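Local atomic coordinates of photoreceptor-histidine kinase BphP (Stigmatella aurantiaca DW4/3-1, PDB entry 6BAF), a protein that binds a bilin chromophore as a phytochrome photoreceptor and probably passes the light signal on through a histidine kinase, in the control of cell development. Residues Glu144-Glu149 / Ala159-Phe164; Thr154-Ala159 / Ile271-Val276; Trp206-Pro211 / Ser258-Lys263. All blocks are in the same frame, centred on the assembly; numbering follows the deposited sequence.

Contact 1 of 3, residues Glu144-Glu149 / Ala159-Phe164. With BLR (3-[5-[(Z)-(4-ethenyl-3-methyl-5-oxidanylidene-pyrrol-2-ylidene)methyl]-2-[[5-[(Z)-(3-ethenyl-4-methyl-5-oxidanylidene-pyrrol-2-ylidene)methyl]-3-(3-hydroxy-3-oxopropyl)-4-methyl-1H-pyrrol-2-yl]methyl]-4-methyl-1H-pyrrol-3-yl]propanoic acid), chain B.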
loop_
_atom_site.group_PDB
_atom_site.type_symbol
_atom_site.label_atom_id
_atom_site.label_comp_id
_atom_site.label_asym_id
_atom_site.label_seq_id
_atom_site.Cartn_x
_atom_site.Cartn_y
_atom_site.Cartn_z
ATOM N N GLU A 144 18.261 -1.788 -10.255
ATOM C CA GLU A 144 17.938 -3.137 -10.726
ATOM C C GLU A 144 16.753 -3.733 -9.964
ATOM O O GLU A 144 15.938 -4.463 -10.551
ATOM C CB GLU A 144 19.169 -4.056 -10.617
ATOM C CG GLU A 144 19.566 -4.748 -11.982
ATOM C CD GLU A 144 18.672 -5.956 -12.375
ATOM O OE1 GLU A 144 18.080 -6.584 -11.441
ATOM O OE2 GLU A 144 18.549 -6.268 -13.611
ATOM N N ALA A 145 16.622 -3.415 -8.676
ATOM C CA ALA A 145 15.476 -3.913 -7.915
ATOM C C ALA A 145 14.165 -3.366 -8.485
ATOM O O ALA A 145 13.199 -4.120 -8.685
ATOM C CB ALA A 145 15.649 -3.546 -6.433
ATOM N N VAL A 146 14.131 -2.062 -8.784
ATOM C CA VAL A 146 12.907 -1.400 -9.262
ATOM C C VAL A 146 12.462 -1.985 -10.592
ATOM O O VAL A 146 11.289 -2.302 -10.819
ATOM C CB VAL A 146 13.146 0.115 -9.393
ATOM C CG1 VAL A 146 12.017 0.766 -10.192
ATOM C CG2 VAL A 146 13.317 0.753 -8.023
ATOM N N VAL A 147 13.411 -2.163 -11.485
ATOM C CA VAL A 147 13.109 -2.604 -12.838
ATOM C C VAL A 147 12.637 -4.066 -12.838
ATOM O O VAL A 147 11.648 -4.425 -13.506
ATOM C CB VAL A 147 14.400 -2.295 -13.639
ATOM C CG1 VAL A 147 15.265 -3.487 -14.047
ATOM C CG2 VAL A 147 14.209 -1.187 -14.645
ATOM N N GLN A 148 13.263 -4.920 -12.016
ATOM C CA GLN A 148 12.758 -6.287 -11.852
ATOM C C GLN A 148 11.374 -6.292 -11.212
ATOM O O GLN A 148 10.479 -7.024 -11.648
ATOM C CB GLN A 148 13.715 -7.122 -10.982
ATOM C CG GLN A 148 15.081 -7.409 -11.590
ATOM C CD GLN A 148 15.058 -8.518 -12.658
ATOM O OE1 GLN A 148 13.992 -8.884 -13.207
ATOM N NE2 GLN A 148 16.257 -9.018 -13.000
ATOM N N GLU A 149 11.166 -5.462 -10.195
ATOM C CA GLU A 149 9.846 -5.403 -9.556
ATOM C C GLU A 149 8.764 -4.911 -10.522
ATOM O O GLU A 149 7.683 -5.519 -10.640
ATOM C CB GLU A 149 9.934 -4.494 -8.328
ATOM C CG GLU A 149 8.754 -4.615 -7.391
ATOM C CD GLU A 149 8.771 -5.938 -6.611
ATOM O OE1 GLU A 149 9.862 -6.555 -6.462
ATOM O OE2 GLU A 149 7.682 -6.360 -6.155
ATOM N N ALA A 159 11.733 -3.195 -18.987
ATOM C CA ALA A 159 11.624 -2.089 -18.055
ATOM C C ALA A 159 13.028 -1.574 -17.836
ATOM O O ALA A 159 13.930 -2.366 -17.545
ATOM C CB ALA A 159 10.996 -2.504 -16.704
ATOM N N ILE A 160 13.227 -0.256 -17.960
ATOM C CA ILE A 160 14.538 0.336 -17.764
ATOM C C ILE A 160 14.423 1.468 -16.765
ATOM O O ILE A 160 13.337 2.003 -16.521
ATOM C CB ILE A 160 15.147 0.845 -19.095
ATOM C CG1 ILE A 160 14.280 1.985 -19.685
ATOM C CG2 ILE A 160 15.247 -0.316 -20.091
ATOM C CD1 ILE A 160 15.026 2.874 -20.766
ATOM N N ILE A 161 15.557 1.817 -16.166
ATOM C CA ILE A 161 15.752 3.125 -15.558
ATOM C C ILE A 161 16.455 4.007 -16.591
ATOM O O ILE A 161 17.543 3.673 -17.074
ATOM C CB ILE A 161 16.593 3.068 -14.275
ATOM C CG1 ILE A 161 15.966 2.159 -13.188
ATOM C CG2 ILE A 161 16.712 4.482 -13.756
ATOM C CD1 ILE A 161 14.552 2.534 -12.823
ATOM N N TYR A 162 15.854 5.140 -16.913
ATOM C CA TYR A 162 16.382 6.071 -17.895
ATOM C C TYR A 162 16.768 7.318 -17.121
ATOM O O TYR A 162 15.900 8.018 -16.604
ATOM C CB TYR A 162 15.317 6.354 -18.945
ATOM C CG TYR A 162 15.787 7.215 -20.118
ATOM C CD1 TYR A 162 16.553 6.655 -21.151
ATOM C CD2 TYR A 162 15.460 8.573 -20.194
ATOM C CE1 TYR A 162 16.973 7.421 -22.246
ATOM C CE2 TYR A 162 15.880 9.364 -21.296
ATOM C CZ TYR A 162 16.629 8.772 -22.314
ATOM O OH TYR A 162 17.055 9.518 -23.396
ATOM N N ARG A 163 18.048 7.597 -17.015
ATOM C CA ARG A 163 18.513 8.681 -16.175
ATOM C C ARG A 163 18.964 9.861 -17.035
ATOM O O ARG A 163 19.645 9.662 -18.038
ATOM C CB ARG A 163 19.676 8.207 -15.309
ATOM C CG ARG A 163 20.118 9.290 -14.363
ATOM C CD ARG A 163 21.382 8.879 -13.640
ATOM N NE ARG A 163 21.711 9.912 -12.659
ATOM C CZ ARG A 163 22.651 9.781 -11.724
ATOM N NH1 ARG A 163 23.359 8.642 -11.639
ATOM N NH2 ARG A 163 22.860 10.781 -10.869
ATOM N N PHE A 164 18.587 11.084 -16.640
ATOM C CA PHE A 164 18.932 12.302 -17.370
ATOM C C PHE A 164 20.266 12.862 -16.894
ATOM O O PHE A 164 20.544 12.898 -15.692
ATOM C CB PHE A 164 17.849 13.377 -17.195
ATOM C CG PHE A 164 16.478 12.999 -17.781
ATOM C CD1 PHE A 164 16.275 12.942 -19.161
ATOM C CD2 PHE A 164 15.402 12.707 -16.936
ATOM C CE1 PHE A 164 15.043 12.582 -19.709
ATOM C CE2 PHE A 164 14.139 12.347 -17.451
ATOM C CZ PHE A 164 13.939 12.281 -18.855
HETATM C CHA BLR B . 7.778 11.127 -24.917
HETATM N NA BLR B . 9.839 9.730 -25.384
HETATM C C1A BLR B . 8.759 10.017 -24.643
HETATM C C2A BLR B . 8.663 9.140 -23.558
HETATM C C3A BLR B . 9.725 8.310 -23.618
HETATM C C4A BLR B . 10.440 8.676 -24.768
HETATM C CMA BLR B . 10.037 7.188 -22.584
HETATM C CAA BLR B . 7.555 9.171 -22.504
HETATM C CBA BLR B . 6.261 8.452 -22.968
HETATM C CGA BLR B . 6.394 6.923 -22.882
HETATM O O1A BLR B . 6.637 6.428 -21.743
HETATM O O2A BLR B . 6.275 6.151 -23.910
HETATM C CHB BLR B . 11.726 8.119 -25.338
HETATM N NB BLR B . 11.364 5.649 -25.004
HETATM C C1B BLR B . 12.181 6.907 -25.191
HETATM C C2B BLR B . 13.603 6.487 -25.217
HETATM C C3B BLR B . 13.720 5.097 -25.045
HETATM C C4B BLR B . 12.364 4.497 -24.901
HETATM C CMB BLR B . 14.814 7.413 -25.381
HETATM O OB BLR B . 12.072 3.363 -24.757
HETATM C CAB BLR B . 15.080 4.381 -24.992
HETATM C CBB BLR B . 15.181 3.107 -24.691
HETATM N NC BLR B . 10.567 11.999 -29.600
HETATM C C1C BLR B . 11.682 11.879 -30.624
HETATM C C2C BLR B . 11.619 13.134 -31.431
HETATM C C3C BLR B . 10.591 14.001 -30.978
HETATM C C4C BLR B . 9.889 13.339 -29.833
HETATM C CMC BLR B . 12.583 13.411 -32.566
HETATM O OC BLR B . 12.434 10.977 -30.771
HETATM C CAC BLR B . 10.237 15.378 -31.571
HETATM C CBC BLR B . 11.161 16.342 -31.729
HETATM C CHD BLR B . 8.887 13.832 -29.172
HETATM N ND BLR B . 8.795 12.115 -27.085
HETATM C C1D BLR B . 8.306 13.242 -27.912
HETATM C C2D BLR B . 7.080 13.796 -27.362
HETATM C C3D BLR B . 6.786 13.043 -26.148
HETATM C C4D BLR B . 7.843 11.992 -25.925
HETATM C CMD BLR B . 6.291 14.970 -27.955
HETATM C CAD BLR B . 5.590 13.256 -25.244
HETATM C CBD BLR B . 4.523 12.238 -25.611
HETATM C CGD BLR B . 3.368 12.687 -24.736
HETATM O O1D BLR B . 3.501 12.656 -23.465
HETATM O O2D BLR B . 2.335 13.168 -25.295
#
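Segment 144-149 of helix 139-154 runs roughly antiparallel to segment 159-164 of strand 158-164, at 145° and with axes 7.5 Å apart, and Val-147 comes down over Ala-159. This is helix-on-sheet packing in the GAF domain, the strand belonging to the central antiparallel sheet. The contact is apolar, with no hydrogen bond across it. Val-147 carries most of the helix side of the contact. Its CG2 lies 4.0 Å from Ala-159 CB and 4.1 Å from Ile-161 CG1. The same methyl sits only 3.1 Å from Ala-159 O, and chi1 (107°) is far from a staggered value, so its exact placing is doubtful. Val-146 crosses Ile-161 at about a right angle, CG1 meeting Ile-161 CD1 at 4.1 Å. Met-297 of helix 284-300 also packs on Val-146. Ile-160 points away from the helix, to the bilin side of the sheet. There Tyr-162 OH lies 3.7 Å from the bilin methyl CMB, and Ile-160 CD1 touches the vinyl carbon CBB at 3.9 Å.

Contact 2 of 3, residues Thr154-Ala159 / Ile271-Val276; sequences TGFDRA and ISCTQV. With BLR (3-[5-[(Z)-(4-ethenyl-3-methyl-5-oxidanylidene-pyrrol-2-ylidene)methyl]-2-[[5-[(Z)-(3-ethenyl-4-methyl-5-oxidanylidene-pyrrol-2-ylidene)methyl]-3-(3-hydroxy-3-oxopropyl)-4-methyl-1H-pyrrol-2-yl]methyl]-4-methyl-1H-pyrrol-3-yl]propanoic acid), chain B.
Arg-158 and Thr-274 form an antiparallel hydrogen-bonded pair, with Thr-274 N 2.9 Å from Arg-158 O. Asp-157 also faces Thr-274, which makes a classic beta bulge at the start of strand 158-164. Arg-158 NE donates to Thr-274 OG1 at 3.2 Å. Chi1 of Thr-274 (46°) sets OG1 between its backbone N and carbonyl carbon, and leaves CG2 3.9 Å from the bilin oxygen OB. Beside this pair, the Asp-157 carboxylate stacks on the Gln-275 amide, their planes 6° apart. Gln-275 bends at chi2 (76°), and its OE1 accepts from Asp-157 N at 2.8 Å. Val-276 N reaches the anti lone pair of Asp-157 OD2 at 2.9 Å. Toward helix 139-154, Cys-273 CB makes a CH-pi contact over one face of the Phe-156 ring, 3.6 Å from its centroid. Further out, Thr-154 OG1 accepts from Phe-156 N at 3.1 Å, an ST turn that leads the chain off the helix. Asp-182 O takes Arg-158 NH2. Asp-157 OD2 is bonded by both Val-276 N and Ser-277 OG, with Arg-180 a long, weak ion partner of OD1, so the carboxylate is probably kept charged and its rotation fixed.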
loop_
_atom_site.group_PDB
_atom_site.type_symbol
_atom_site.label_atom_id
_atom_site.label_comp_id
_atom_site.label_asym_id
_atom_site.label_seq_id
_atom_site.Cartn_x
_atom_site.Cartn_y
_atom_site.Cartn_z
ATOM N N THR A 154 3.888 -5.844 -13.994
ATOM C CA THR A 154 3.149 -5.437 -15.202
ATOM C C THR A 154 3.202 -6.483 -16.298
ATOM O O THR A 154 2.334 -6.512 -17.183
ATOM C CB THR A 154 3.736 -4.133 -15.778
ATOM O OG1 THR A 154 5.090 -4.386 -16.196
ATOM C CG2 THR A 154 3.787 -3.028 -14.729
ATOM N N GLY A 155 4.229 -7.321 -16.310
ATOM C CA GLY A 155 4.362 -8.182 -17.469
ATOM C C GLY A 155 4.950 -7.524 -18.705
ATOM O O GLY A 155 4.908 -8.118 -19.784
ATOM N N PHE A 156 5.491 -6.318 -18.593
ATOM C CA PHE A 156 6.092 -5.679 -19.757
ATOM C C PHE A 156 7.338 -6.439 -20.242
ATOM O O PHE A 156 8.139 -6.934 -19.442
ATOM C CB PHE A 156 6.451 -4.228 -19.404
ATOM C CG PHE A 156 5.374 -3.214 -19.771
ATOM C CD1 PHE A 156 5.137 -2.877 -21.106
ATOM C CD2 PHE A 156 4.629 -2.563 -18.772
ATOM C CE1 PHE A 156 4.165 -1.887 -21.470
ATOM C CE2 PHE A 156 3.663 -1.579 -19.108
ATOM C CZ PHE A 156 3.427 -1.252 -20.469
ATOM N N ASP A 157 7.526 -6.475 -21.564
ATOM C CA ASP A 157 8.726 -7.080 -22.146
ATOM C C ASP A 157 10.004 -6.430 -21.672
ATOM O O ASP A 157 11.035 -7.107 -21.589
ATOM C CB ASP A 157 8.689 -7.004 -23.675
ATOM C CG ASP A 157 7.665 -7.925 -24.255
ATOM O OD1 ASP A 157 7.507 -9.004 -23.662
ATOM O OD2 ASP A 157 6.987 -7.590 -25.264
ATOM N N ARG A 158 9.995 -5.121 -21.399
ATOM C CA ARG A 158 11.218 -4.449 -20.999
ATOM C C ARG A 158 10.888 -3.361 -19.996
ATOM O O ARG A 158 9.900 -2.649 -20.159
ATOM C CB ARG A 158 11.946 -3.861 -22.238
ATOM C CG ARG A 158 13.258 -3.051 -21.955
ATOM C CD ARG A 158 14.107 -2.787 -23.308
ATOM N NE ARG A 158 13.165 -2.433 -24.341
ATOM C CZ ARG A 158 13.102 -2.930 -25.561
ATOM N NH1 ARG A 158 12.121 -2.497 -26.337
ATOM N NH2 ARG A 158 14.007 -3.792 -26.021
ATOM N N ALA A 159 11.733 -3.195 -18.987
ATOM C CA ALA A 159 11.624 -2.089 -18.055
ATOM C C ALA A 159 13.028 -1.574 -17.836
ATOM O O ALA A 159 13.930 -2.366 -17.545
ATOM C CB ALA A 159 10.996 -2.504 -16.704
ATOM N N ILE A 271 11.270 5.511 -14.941
ATOM C CA ILE A 271 11.090 4.082 -15.132
ATOM C C ILE A 271 10.300 3.962 -16.418
ATOM O O ILE A 271 9.166 4.431 -16.491
ATOM C CB ILE A 271 10.328 3.421 -13.968
ATOM C CG1 ILE A 271 10.967 3.733 -12.610
ATOM C CG2 ILE A 271 10.270 1.902 -14.178
ATOM C CD1 ILE A 271 10.017 3.427 -11.403
ATOM N N SER A 272 10.876 3.335 -17.434
ATOM C CA SER A 272 10.246 3.250 -18.744
ATOM C C SER A 272 10.028 1.793 -19.089
ATOM O O SER A 272 10.983 1.019 -19.077
ATOM C CB SER A 272 11.136 3.927 -19.836
ATOM O OG SER A 272 10.550 3.726 -21.135
ATOM N N CYS A 273 8.789 1.421 -19.413
ATOM C CA CYS A 273 8.433 0.057 -19.788
ATOM C C CYS A 273 7.926 0.043 -21.202
ATOM O O CYS A 273 7.205 0.966 -21.619
ATOM C CB CYS A 273 7.322 -0.552 -18.906
ATOM S SG CYS A 273 7.673 -0.314 -17.159
ATOM N N THR A 274 8.263 -1.027 -21.925
ATOM C CA THR A 274 7.866 -1.145 -23.317
ATOM C C THR A 274 7.506 -2.589 -23.607
ATOM O O THR A 274 8.071 -3.528 -23.028
ATOM C CB THR A 274 8.989 -0.654 -24.276
ATOM O OG1 THR A 274 10.240 -1.210 -23.869
ATOM C CG2 THR A 274 9.138 0.888 -24.207
ATOM N N GLN A 275 6.544 -2.749 -24.493
ATOM C CA GLN A 275 6.073 -4.043 -24.951
ATOM C C GLN A 275 6.436 -4.151 -26.420
ATOM O O GLN A 275 6.071 -3.268 -27.201
ATOM C CB GLN A 275 4.562 -4.152 -24.785
ATOM C CG GLN A 275 4.031 -5.555 -24.984
ATOM C CD GLN A 275 4.304 -6.462 -23.783
ATOM O OE1 GLN A 275 5.099 -6.145 -22.884
ATOM N NE2 GLN A 275 3.616 -7.577 -23.750
ATOM N N VAL A 276 7.177 -5.192 -26.793
ATOM C CA VAL A 276 7.429 -5.420 -28.213
ATOM C C VAL A 276 6.320 -6.285 -28.796
ATOM O O VAL A 276 5.973 -6.131 -29.968
ATOM C CB VAL A 276 8.826 -6.036 -28.432
ATOM C CG1 VAL A 276 9.877 -5.247 -27.661
ATOM C CG2 VAL A 276 8.862 -7.430 -27.953
HETATM C CHA BLR B . 7.778 11.127 -24.917
HETATM N NA BLR B . 9.839 9.730 -25.384
HETATM C C1A BLR B . 8.759 10.017 -24.643
HETATM C C2A BLR B . 8.663 9.140 -23.558
HETATM C C3A BLR B . 9.725 8.310 -23.618
HETATM C C4A BLR B . 10.440 8.676 -24.768
HETATM C CMA BLR B . 10.037 7.188 -22.584
HETATM C CAA BLR B . 7.555 9.171 -22.504
HETATM C CBA BLR B . 6.261 8.452 -22.968
HETATM C CGA BLR B . 6.394 6.923 -22.882
HETATM O O1A BLR B . 6.637 6.428 -21.743
HETATM O O2A BLR B . 6.275 6.151 -23.910
HETATM C CHB BLR B . 11.726 8.119 -25.338
HETATM N NB BLR B . 11.364 5.649 -25.004
HETATM C C1B BLR B . 12.181 6.907 -25.191
HETATM C C2B BLR B . 13.603 6.487 -25.217
HETATM C C3B BLR B . 13.720 5.097 -25.045
HETATM C C4B BLR B . 12.364 4.497 -24.901
HETATM C CMB BLR B . 14.814 7.413 -25.381
HETATM O OB BLR B . 12.072 3.363 -24.757
HETATM C CAB BLR B . 15.080 4.381 -24.992
HETATM C CBB BLR B . 15.181 3.107 -24.691
HETATM N NC BLR B . 10.567 11.999 -29.600
HETATM C C1C BLR B . 11.682 11.879 -30.624
HETATM C C2C BLR B . 11.619 13.134 -31.431
HETATM C C3C BLR B . 10.591 14.001 -30.978
HETATM C C4C BLR B . 9.889 13.339 -29.833
HETATM C CMC BLR B . 12.583 13.411 -32.566
HETATM O OC BLR B . 12.434 10.977 -30.771
HETATM C CAC BLR B . 10.237 15.378 -31.571
HETATM C CBC BLR B . 11.161 16.342 -31.729
HETATM C CHD BLR B . 8.887 13.832 -29.172
HETATM N ND BLR B . 8.795 12.115 -27.085
HETATM C C1D BLR B . 8.306 13.242 -27.912
HETATM C C2D BLR B . 7.080 13.796 -27.362
HETATM C C3D BLR B . 6.786 13.043 -26.148
HETATM C C4D BLR B . 7.843 11.992 -25.925
HETATM C CMD BLR B . 6.291 14.970 -27.955
HETATM C CAD BLR B . 5.590 13.256 -25.244
HETATM C CBD BLR B . 4.523 12.238 -25.611
HETATM C CGD BLR B . 3.368 12.687 -24.736
HETATM O O1D BLR B . 3.501 12.656 -23.465
HETATM O O2D BLR B . 2.335 13.168 -25.295
#

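Contact 3 of 3, residues Trp206-Pro211 / Ser258-Lys263. With BLR (3-[5-[(Z)-(4-ethenyl-3-methyl-5-oxidanylidene-pyrrol-2-ylidene)methyl]-2-[[5-[(Z)-(3-ethenyl-4-methyl-5-oxidanylidene-pyrrol-2-ylidene)methyl]-3-(3-hydroxy-3-oxopropyl)-4-methyl-1H-pyrrol-2-yl]methyl]-4-methyl-1H-pyrrol-3-yl]propanoic acid), chain B.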
loop_
_atom_site.group_PDB
_atom_site.type_symbol
_atom_site.label_atom_id
_atom_site.label_comp_id
_atom_site.label_asym_id
_atom_site.label_seq_id
_atom_site.Cartn_x
_atom_site.Cartn_y
_atom_site.Cartn_z
ATOM N N TRP A 206 3.206 12.199 -12.822
ATOM C CA TRP A 206 4.305 11.245 -12.672
ATOM C C TRP A 206 4.069 9.893 -13.335
ATOM O O TRP A 206 4.954 9.031 -13.272
ATOM C CB TRP A 206 4.617 11.045 -11.190
ATOM C CG TRP A 206 5.099 12.290 -10.548
ATOM C CD1 TRP A 206 5.659 13.400 -11.173
ATOM C CD2 TRP A 206 5.077 12.583 -9.149
ATOM N NE1 TRP A 206 5.996 14.350 -10.226
ATOM C CE2 TRP A 206 5.638 13.875 -8.980
ATOM C CE3 TRP A 206 4.631 11.874 -8.016
ATOM C CZ2 TRP A 206 5.751 14.473 -7.726
ATOM C CZ3 TRP A 206 4.749 12.467 -6.765
ATOM C CH2 TRP A 206 5.318 13.745 -6.628
ATOM N N LEU A 207 2.958 9.694 -14.027
ATOM C CA LEU A 207 2.653 8.403 -14.635
ATOM C C LEU A 207 2.019 8.616 -15.999
ATOM O O LEU A 207 1.186 9.505 -16.157
ATOM C CB LEU A 207 1.680 7.596 -13.728
ATOM C CG LEU A 207 0.871 6.462 -14.398
ATOM C CD1 LEU A 207 1.744 5.290 -14.659
ATOM C CD2 LEU A 207 -0.411 6.092 -13.606
ATOM N N ARG A 208 2.419 7.830 -16.993
ATOM C CA ARG A 208 1.739 7.846 -18.279
ATOM C C ARG A 208 1.712 6.426 -18.797
ATOM O O ARG A 208 2.666 5.664 -18.599
ATOM C CB ARG A 208 2.430 8.779 -19.293
ATOM C CG ARG A 208 3.883 8.451 -19.529
ATOM C CD ARG A 208 4.737 9.701 -19.432
ATOM N NE ARG A 208 4.674 10.375 -18.120
ATOM C CZ ARG A 208 5.620 10.254 -17.191
ATOM N NH1 ARG A 208 5.513 10.908 -16.028
ATOM N NH2 ARG A 208 6.666 9.438 -17.416
ATOM N N ILE A 209 0.627 6.070 -19.461
ATOM C CA ILE A 209 0.499 4.736 -20.029
ATOM C C ILE A 209 -0.139 4.826 -21.410
ATOM O O ILE A 209 -1.135 5.541 -21.617
ATOM C CB ILE A 209 -0.285 3.773 -19.103
ATOM C CG1 ILE A 209 -0.200 2.353 -19.691
ATOM C CG2 ILE A 209 -1.733 4.211 -18.913
ATOM C CD1 ILE A 209 -0.651 1.272 -18.760
ATOM N N ILE A 210 0.444 4.088 -22.355
ATOM C CA ILE A 210 -0.064 3.930 -23.715
ATOM C C ILE A 210 -0.266 2.434 -23.931
ATOM O O ILE A 210 0.681 1.744 -24.323
ATOM C CB ILE A 210 0.921 4.521 -24.732
ATOM C CG1 ILE A 210 1.284 5.944 -24.332
ATOM C CG2 ILE A 210 0.372 4.420 -26.188
ATOM C CD1 ILE A 210 2.548 6.462 -25.013
ATOM N N PRO A 211 -1.447 1.878 -23.653
ATOM C CA PRO A 211 -1.585 0.406 -23.692
ATOM C C PRO A 211 -1.566 -0.173 -25.092
ATOM O O PRO A 211 -1.305 -1.372 -25.230
ATOM C CB PRO A 211 -2.930 0.144 -22.996
ATOM C CG PRO A 211 -3.646 1.483 -22.981
ATOM C CD PRO A 211 -2.611 2.555 -23.053
ATOM N N SER A 258 5.524 4.824 -18.538
ATOM C CA SER A 258 6.677 5.349 -17.822
ATOM C C SER A 258 6.218 6.070 -16.560
ATOM O O SER A 258 5.057 6.467 -16.416
ATOM C CB SER A 258 7.574 6.267 -18.695
ATOM O OG SER A 258 6.812 7.300 -19.325
ATOM N N ILE A 259 7.159 6.192 -15.634
ATOM C CA ILE A 259 6.953 6.766 -14.319
ATOM C C ILE A 259 8.105 7.717 -14.067
ATOM O O ILE A 259 9.268 7.356 -14.274
ATOM C CB ILE A 259 6.870 5.660 -13.240
ATOM C CG1 ILE A 259 5.623 4.822 -13.507
ATOM C CG2 ILE A 259 6.761 6.252 -11.827
ATOM C CD1 ILE A 259 5.749 3.401 -12.993
ATOM N N SER A 260 7.792 8.930 -13.610
ATOM C CA SER A 260 8.818 9.933 -13.357
ATOM C C SER A 260 9.570 9.623 -12.073
ATOM O O SER A 260 8.969 9.262 -11.061
ATOM C CB SER A 260 8.190 11.324 -13.234
ATOM O OG SER A 260 7.307 11.588 -14.331
ATOM N N LEU A 261 10.882 9.815 -12.095
ATOM C CA LEU A 261 11.690 9.761 -10.896
ATOM C C LEU A 261 12.076 11.182 -10.567
ATOM O O LEU A 261 12.597 11.898 -11.429
ATOM C CB LEU A 261 12.917 8.882 -11.106
ATOM C CG LEU A 261 12.555 7.442 -11.467
ATOM C CD1 LEU A 261 13.788 6.625 -11.770
ATOM C CD2 LEU A 261 11.750 6.770 -10.304
ATOM N N MET A 262 11.807 11.601 -9.338
ATOM C CA MET A 262 12.006 12.980 -8.930
ATOM C C MET A 262 13.097 13.057 -7.875
ATOM O O MET A 262 13.227 12.166 -7.031
ATOM C CB MET A 262 10.703 13.561 -8.391
ATOM C CG MET A 262 9.546 13.537 -9.412
ATOM S SD MET A 262 9.830 14.752 -10.772
ATOM C CE MET A 262 9.766 16.302 -9.847
ATOM N N LYS A 263 13.901 14.111 -7.932
ATOM C CA LYS A 263 14.932 14.336 -6.926
ATOM C C LYS A 263 15.091 15.832 -6.737
ATOM O O LYS A 263 15.379 16.548 -7.702
ATOM C CB LYS A 263 16.259 13.695 -7.318
ATOM C CG LYS A 263 17.416 14.218 -6.464
ATOM C CD LYS A 263 18.649 13.341 -6.593
ATOM C CE LYS A 263 19.888 13.989 -5.971
ATOM N NZ LYS A 263 20.951 12.940 -5.854
HETATM C CHA BLR B . 7.778 11.127 -24.917
HETATM N NA BLR B . 9.839 9.730 -25.384
HETATM C C1A BLR B . 8.759 10.017 -24.643
HETATM C C2A BLR B . 8.663 9.140 -23.558
HETATM C C3A BLR B . 9.725 8.310 -23.618
HETATM C C4A BLR B . 10.440 8.676 -24.768
HETATM C CMA BLR B . 10.037 7.188 -22.584
HETATM C CAA BLR B . 7.555 9.171 -22.504
HETATM C CBA BLR B . 6.261 8.452 -22.968
HETATM C CGA BLR B . 6.394 6.923 -22.882
HETATM O O1A BLR B . 6.637 6.428 -21.743
HETATM O O2A BLR B . 6.275 6.151 -23.910
HETATM C CHB BLR B . 11.726 8.119 -25.338
HETATM N NB BLR B . 11.364 5.649 -25.004
HETATM C C1B BLR B . 12.181 6.907 -25.191
HETATM C C2B BLR B . 13.603 6.487 -25.217
HETATM C C3B BLR B . 13.720 5.097 -25.045
HETATM C C4B BLR B . 12.364 4.497 -24.901
HETATM C CMB BLR B . 14.814 7.413 -25.381
HETATM O OB BLR B . 12.072 3.363 -24.757
HETATM C CAB BLR B . 15.080 4.381 -24.992
HETATM C CBB BLR B . 15.181 3.107 -24.691
HETATM N NC BLR B . 10.567 11.999 -29.600
HETATM C C1C BLR B . 11.682 11.879 -30.624
HETATM C C2C BLR B . 11.619 13.134 -31.431
HETATM C C3C BLR B . 10.591 14.001 -30.978
HETATM C C4C BLR B . 9.889 13.339 -29.833
HETATM C CMC BLR B . 12.583 13.411 -32.566
HETATM O OC BLR B . 12.434 10.977 -30.771
HETATM C CAC BLR B . 10.237 15.378 -31.571
HETATM C CBC BLR B . 11.161 16.342 -31.729
HETATM C CHD BLR B . 8.887 13.832 -29.172
HETATM N ND BLR B . 8.795 12.115 -27.085
HETATM C C1D BLR B . 8.306 13.242 -27.912
HETATM C C2D BLR B . 7.080 13.796 -27.362
HETATM C C3D BLR B . 6.786 13.043 -26.148
HETATM C C4D BLR B . 7.843 11.992 -25.925
HETATM C CMD BLR B . 6.291 14.970 -27.955
HETATM C CAD BLR B . 5.590 13.256 -25.244
HETATM C CBD BLR B . 4.523 12.238 -25.611
HETATM C CGD BLR B . 3.368 12.687 -24.736
HETATM O O1D BLR B . 3.501 12.656 -23.465
HETATM O O2D BLR B . 2.335 13.168 -25.295
#
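Arg-208 and Ser-258 are a hydrogen-bonded pair of neighbouring antiparallel strands, Arg-208 N lying 3.0 Å from Ser-258 O. Leu-207 with Ile-259 is the next, non-hydrogen-bonded pair. Beyond it Ser-260 N donates to Trp-206 O at 2.9 Å. The polar side-chain bonds centre on Arg-208. Its chain bends at chi2 and chi3 (60°), which folds the guanidinium back over strand 255-263. NH2 donates to Ser-258 OG at 2.9 Å and NH1 to Ser-260 OG at 2.6 Å. Both oxygens sit slightly out of the guanidinium plane, and Ser-258 O lies over one face. Asn-205 O also accepts from NH1, and Tyr-202 adds a cation-pi contact. Ser-258 OG in turn donates to the bilin propionate oxygen O1A at 2.6 Å, so Arg-208 probably acts from the second shell, steadying the Ser-258 hydroxyl. Met-262 crosses Trp-206 at about a right angle, with CG over the indole face and 3.7 Å from NE1. NE1 itself bonds to Gln-203 O, and Arg-134 of the second subunit packs on Trp-206. Leu-207 CD1 meets Ile-259 CG1 at 4.1 Å, on the face covered by helix 284-300. An edge strand of the GAF sheet thus joins a strand of the bilin pocket.

Overall arrangement
All three contacts lie in the GAF domain and use one antiparallel sheet. Its strands 158-164, 266-275, 255-263 and 207-210 are successive neighbours. Contact 2 joins the first two and contact 3 the last two, while contact 1 lays helix 139-154 on the first. Centres are about 10 Å apart for contacts 1 and 2, and about 12 Å for each of them with contact 3. Contacts 1 and 2 share Ala-159. Along the chain their segments alternate, and contact 3 is nested within the loop closed by contact 2. Each contact touches the bilin. The chromophore lies on one side of the sheet, and helices 139-154 and 284-300 cover the other.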